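Local atomic coordinates of cephalosporin acylase (Bacillus halodurans, PDB entry 2NLZ), a protein that is probably an Ntn-hydrolase related to gamma-glutamyltranspeptidases, possibly a cephalosporin acylase that cleaves an amide bond of cephalosporin-type substrates. Residues Leu460-Gln472 / Gly522-Gly534. The protein carries 1 engineered substitution. Sequence-based numbering, arbitrary orientation.
Sequences LNPQAALDAPRWQ and GVLAGGTEPRTDG
R531 reaches the C-terminal end of helix 462-467, where its NH1 gives a nearly straight bond to L466 O (2.9 Å) that lies close to the guanidinium plane; NH2 adds a weak one to A468 O. R470 arrives from the opposite direction and lays its guanidinium flat on that of R531, planes 24° apart. E529 supplies the carboxylate that both arginines share. Its OE2 takes NH1 and NH2 of R470 end-on, NH2 at 2.9 Å through the syn lone pair, while OE1 receives R531 NH1 at 2.7 Å and R531 N. E529 gets there with CG anti to the backbone N (chi1 178°) and a bend at chi2; a glutamine in its place would probably leave the two stacked guanidiniums without their shared negative charge and the R531 side chain less firmly set. E482 is a further acidic partner of R531, at NE. In this member of the gamma-glutamyltranspeptidase family, which has the Ntn-hydrolase fold, the contact seats this short helix on strand 524-528, their axes 20° from parallel and 6.5 Å apart. Q463 fastens the two by an amide that pairs with the backbone of T528: OE1 accepts T528 N and NE2 donates to T528 O, each at 2.8 Å. NE2 also hydrogen-bonds D467 OD1, from above the carboxylate plane; that oxygen is hydrogen-bonded as well to S14 of the second subunit. G527 passes 4.0 Å, CA to CA, from Q463; a side chain here would point at the helix and probably collide with the P462-Q463 backbone, and P462 CB rests 3.6 Å from G527 N.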
loop_
_atom_site.group_PDB
_atom_site.type_symbol
_atom_site.label_atom_id
_atom_site.label_comp_id
_atom_site.label_asym_id
_atom_site.label_seq_id
_atom_site.Cartn_x
_atom_site.Cartn_y
_atom_site.Cartn_z
ATOM N N LEU D 460 14.591 14.537 4.892
ATOM C CA LEU D 460 14.688 13.088 4.835
ATOM C C LEU D 460 16.091 12.658 5.197
ATOM O O LEU D 460 17.059 13.334 4.848
ATOM C CB LEU D 460 14.341 12.586 3.432
ATOM C CG LEU D 460 12.915 12.130 3.128
ATOM C CD1 LEU D 460 11.906 12.607 4.173
ATOM C CD2 LEU D 460 12.525 12.572 1.732
ATOM N N ASN D 461 16.202 11.536 5.897
ATOM C CA ASN D 461 17.511 10.920 6.108
ATOM C C ASN D 461 18.087 10.335 4.798
ATOM O O ASN D 461 17.324 10.085 3.865
ATOM C CB ASN D 461 17.447 9.899 7.247
ATOM C CG ASN D 461 16.758 8.624 6.851
ATOM O OD1 ASN D 461 17.034 8.056 5.793
ATOM N ND2 ASN D 461 15.885 8.131 7.726
ATOM N N PRO D 462 19.425 10.139 4.722
ATOM C CA PRO D 462 20.094 9.671 3.494
ATOM C C PRO D 462 19.402 8.482 2.820
ATOM O O PRO D 462 19.211 8.508 1.600
ATOM C CB PRO D 462 21.494 9.272 3.982
ATOM C CG PRO D 462 21.434 9.315 5.487
ATOM C CD PRO D 462 20.411 10.346 5.796
ATOM N N GLN D 463 19.004 7.482 3.615
ATOM C CA GLN D 463 18.303 6.300 3.105
ATOM C C GLN D 463 16.877 6.586 2.603
ATOM O O GLN D 463 16.508 6.192 1.486
ATOM C CB GLN D 463 18.253 5.202 4.158
ATOM C CG GLN D 463 17.804 3.880 3.587
ATOM C CD GLN D 463 18.663 3.448 2.417
ATOM O OE1 GLN D 463 19.869 3.243 2.555
ATOM N NE2 GLN D 463 18.044 3.310 1.254
ATOM N N ALA D 464 16.075 7.249 3.439
ATOM C CA ALA D 464 14.756 7.732 3.038
ATOM C C ALA D 464 14.826 8.583 1.759
ATOM O O ALA D 464 13.978 8.449 0.883
ATOM C CB ALA D 464 14.133 8.513 4.166
ATOM N N ALA D 465 15.852 9.431 1.637
ATOM C CA ALA D 465 15.975 10.303 0.463
ATOM C C ALA D 465 16.129 9.468 -0.790
ATOM O O ALA D 465 15.614 9.823 -1.850
ATOM C CB ALA D 465 17.140 11.259 0.606
ATOM N N LEU D 466 16.837 8.354 -0.640
ATOM C CA LEU D 466 17.053 7.389 -1.710
ATOM C C LEU D 466 15.843 6.469 -1.943
ATOM O O LEU D 466 15.534 6.139 -3.082
ATOM C CB LEU D 466 18.294 6.559 -1.390
ATOM C CG LEU D 466 19.630 6.941 -2.020
ATOM C CD1 LEU D 466 19.638 8.339 -2.551
ATOM C CD2 LEU D 466 20.702 6.752 -1.008
ATOM N N ASP D 467 15.180 6.056 -0.861
ATOM C CA ASP D 467 13.953 5.241 -0.927
ATOM C C ASP D 467 12.816 5.921 -1.679
ATOM O O ASP D 467 12.050 5.244 -2.365
ATOM C CB ASP D 467 13.441 4.915 0.483
ATOM C CG ASP D 467 14.359 3.980 1.245
ATOM O OD1 ASP D 467 15.100 3.207 0.594
ATOM O OD2 ASP D 467 14.332 4.023 2.496
ATOM N N ALA D 468 12.713 7.246 -1.513
ATOM C CA ALA D 468 11.642 8.076 -2.073
ATOM C C ALA D 468 11.403 7.832 -3.568
ATOM O O ALA D 468 12.362 7.706 -4.340
ATOM C CB ALA D 468 11.934 9.544 -1.815
ATOM N N PRO D 469 10.117 7.745 -3.969
ATOM C CA PRO D 469 9.726 7.511 -5.364
ATOM C C PRO D 469 10.236 8.618 -6.265
ATOM O O PRO D 469 10.348 9.765 -5.824
ATOM C CB PRO D 469 8.197 7.531 -5.315
ATOM C CG PRO D 469 7.854 8.248 -4.028
ATOM C CD PRO D 469 8.944 7.866 -3.084
ATOM N N ARG D 470 10.545 8.274 -7.509
ATOM C CA ARG D 470 11.239 9.197 -8.390
ATOM C C ARG D 470 10.498 9.486 -9.671
ATOM O O ARG D 470 9.796 8.639 -10.204
ATOM C CB ARG D 470 12.643 8.686 -8.711
ATOM C CG ARG D 470 13.607 8.761 -7.528
ATOM C CD ARG D 470 14.889 8.018 -7.821
ATOM N NE ARG D 470 15.646 7.725 -6.611
ATOM C CZ ARG D 470 16.595 6.791 -6.523
ATOM N NH1 ARG D 470 16.903 6.051 -7.585
ATOM N NH2 ARG D 470 17.234 6.591 -5.366
ATOM N N TRP D 471 10.663 10.708 -10.154
ATOM C CA TRP D 471 10.185 11.090 -11.465
ATOM C C TRP D 471 11.380 11.411 -12.348
ATOM O O TRP D 471 12.465 11.716 -11.838
ATOM C CB TRP D 471 9.280 12.317 -11.357
ATOM C CG TRP D 471 9.939 13.446 -10.649
ATOM C CD1 TRP D 471 9.846 13.749 -9.316
ATOM C CD2 TRP D 471 10.817 14.423 -11.225
ATOM N NE1 TRP D 471 10.610 14.853 -9.033
ATOM C CE2 TRP D 471 11.216 15.282 -10.188
ATOM C CE3 TRP D 471 11.300 14.651 -12.516
ATOM C CZ2 TRP D 471 12.080 16.350 -10.403
ATOM C CZ3 TRP D 471 12.167 15.712 -12.727
ATOM C CH2 TRP D 471 12.545 16.547 -11.679
ATOM N N GLN D 472 11.182 11.338 -13.666
ATOM C CA GLN D 472 12.161 11.873 -14.611
ATOM C C GLN D 472 11.554 12.341 -15.923
ATOM O O GLN D 472 10.756 11.636 -16.532
ATOM C CB GLN D 472 13.322 10.907 -14.857
ATOM C CG GLN D 472 13.035 9.690 -15.696
ATOM C CD GLN D 472 14.317 9.009 -16.119
ATOM O OE1 GLN D 472 15.244 9.657 -16.617
ATOM N NE2 GLN D 472 14.388 7.700 -15.912
ATOM N N GLY D 522 30.567 14.762 14.176
ATOM C CA GLY D 522 31.456 14.035 13.274
ATOM C C GLY D 522 30.932 12.673 12.842
ATOM O O GLY D 522 31.592 11.965 12.081
ATOM N N VAL D 523 29.740 12.312 13.318
ATOM C CA VAL D 523 29.135 11.024 12.995
ATOM C C VAL D 523 28.651 10.948 11.529
ATOM O O VAL D 523 28.019 11.881 11.011
ATOM C CB VAL D 523 28.036 10.622 14.044
ATOM C CG1 VAL D 523 26.807 11.527 13.962
ATOM C CG2 VAL D 523 27.649 9.154 13.911
ATOM N N LEU D 524 28.987 9.840 10.865
ATOM C CA LEU D 524 28.658 9.624 9.461
ATOM C C LEU D 524 27.381 8.804 9.308
ATOM O O LEU D 524 27.225 7.753 9.921
ATOM C CB LEU D 524 29.805 8.905 8.743
ATOM C CG LEU D 524 31.216 9.495 8.797
ATOM C CD1 LEU D 524 32.232 8.444 8.342
ATOM C CD2 LEU D 524 31.349 10.763 7.966
ATOM N N ALA D 525 26.475 9.293 8.470
ATOM C CA ALA D 525 25.205 8.626 8.227
ATOM C C ALA D 525 25.046 8.305 6.748
ATOM O O ALA D 525 25.081 9.195 5.893
ATOM C CB ALA D 525 24.053 9.477 8.721
ATOM N N GLY D 526 24.862 7.023 6.456
ATOM C CA GLY D 526 24.851 6.563 5.085
ATOM C C GLY D 526 23.558 5.957 4.604
ATOM O O GLY D 526 22.812 5.323 5.364
ATOM N N GLY D 527 23.306 6.182 3.320
ATOM C CA GLY D 527 22.188 5.598 2.603
ATOM C C GLY D 527 22.684 4.965 1.311
ATOM O O GLY D 527 23.595 5.496 0.655
ATOM N N THR D 528 22.097 3.826 0.947
ATOM C CA THR D 528 22.463 3.130 -0.284
ATOM C C THR D 528 21.218 2.875 -1.145
ATOM O O THR D 528 20.107 2.783 -0.627
ATOM C CB THR D 528 23.224 1.809 0.036
ATOM O OG1 THR D 528 23.892 1.322 -1.133
ATOM C CG2 THR D 528 22.290 0.733 0.625
ATOM N N GLU D 529 21.414 2.780 -2.457
ATOM C CA GLU D 529 20.323 2.526 -3.401
ATOM C C GLU D 529 19.578 1.222 -3.126
ATOM O O GLU D 529 20.157 0.156 -3.238
ATOM C CB GLU D 529 20.874 2.490 -4.830
ATOM C CG GLU D 529 19.825 2.184 -5.873
ATOM C CD GLU D 529 18.696 3.170 -5.829
ATOM O OE1 GLU D 529 17.565 2.738 -5.513
ATOM O OE2 GLU D 529 18.951 4.372 -6.073
ATOM N N PRO D 530 18.292 1.304 -2.760
ATOM C CA PRO D 530 17.550 0.068 -2.547
ATOM C C PRO D 530 17.170 -0.661 -3.847
ATOM O O PRO D 530 17.005 -1.877 -3.831
ATOM C CB PRO D 530 16.311 0.532 -1.784
ATOM C CG PRO D 530 16.131 1.950 -2.166
ATOM C CD PRO D 530 17.478 2.501 -2.479
ATOM N N ARG D 531 17.069 0.057 -4.965
ATOM C CA ARG D 531 16.671 -0.564 -6.236
ATOM C C ARG D 531 17.676 -1.552 -6.862
ATOM O O ARG D 531 17.423 -2.093 -7.940
ATOM C CB ARG D 531 16.305 0.509 -7.256
ATOM C CG ARG D 531 15.084 1.299 -6.878
ATOM C CD ARG D 531 15.041 2.609 -7.625
ATOM N NE ARG D 531 14.046 3.530 -7.078
ATOM C CZ ARG D 531 14.210 4.260 -5.977
ATOM N NH1 ARG D 531 15.325 4.175 -5.272
ATOM N NH2 ARG D 531 13.246 5.069 -5.574
ATOM N N THR D 532 18.796 -1.792 -6.183
ATOM C CA THR D 532 19.861 -2.622 -6.720
ATOM C C THR D 532 20.623 -3.348 -5.598
ATOM O O THR D 532 20.301 -3.184 -4.421
ATOM C CB THR D 532 20.818 -1.773 -7.602
ATOM O OG1 THR D 532 21.694 -2.622 -8.349
ATOM C CG2 THR D 532 21.639 -0.811 -6.759
ATOM N N ASP D 533 21.592 -4.188 -5.982
ATOM C CA ASP D 533 22.559 -4.778 -5.058
ATOM C C ASP D 533 23.471 -3.653 -4.664
ATOM O O ASP D 533 23.784 -2.807 -5.484
ATOM C CB ASP D 533 23.427 -5.833 -5.747
ATOM C CG ASP D 533 22.628 -6.905 -6.450
ATOM O OD1 ASP D 533 21.852 -7.621 -5.786
ATOM O OD2 ASP D 533 22.814 -7.052 -7.677
ATOM N N GLY D 534 23.926 -3.634 -3.428
ATOM C CA GLY D 534 24.796 -2.549 -2.989
ATOM C C GLY D 534 24.861 -2.446 -1.481
ATOM O O GLY D 534 24.164 -3.178 -0.757
#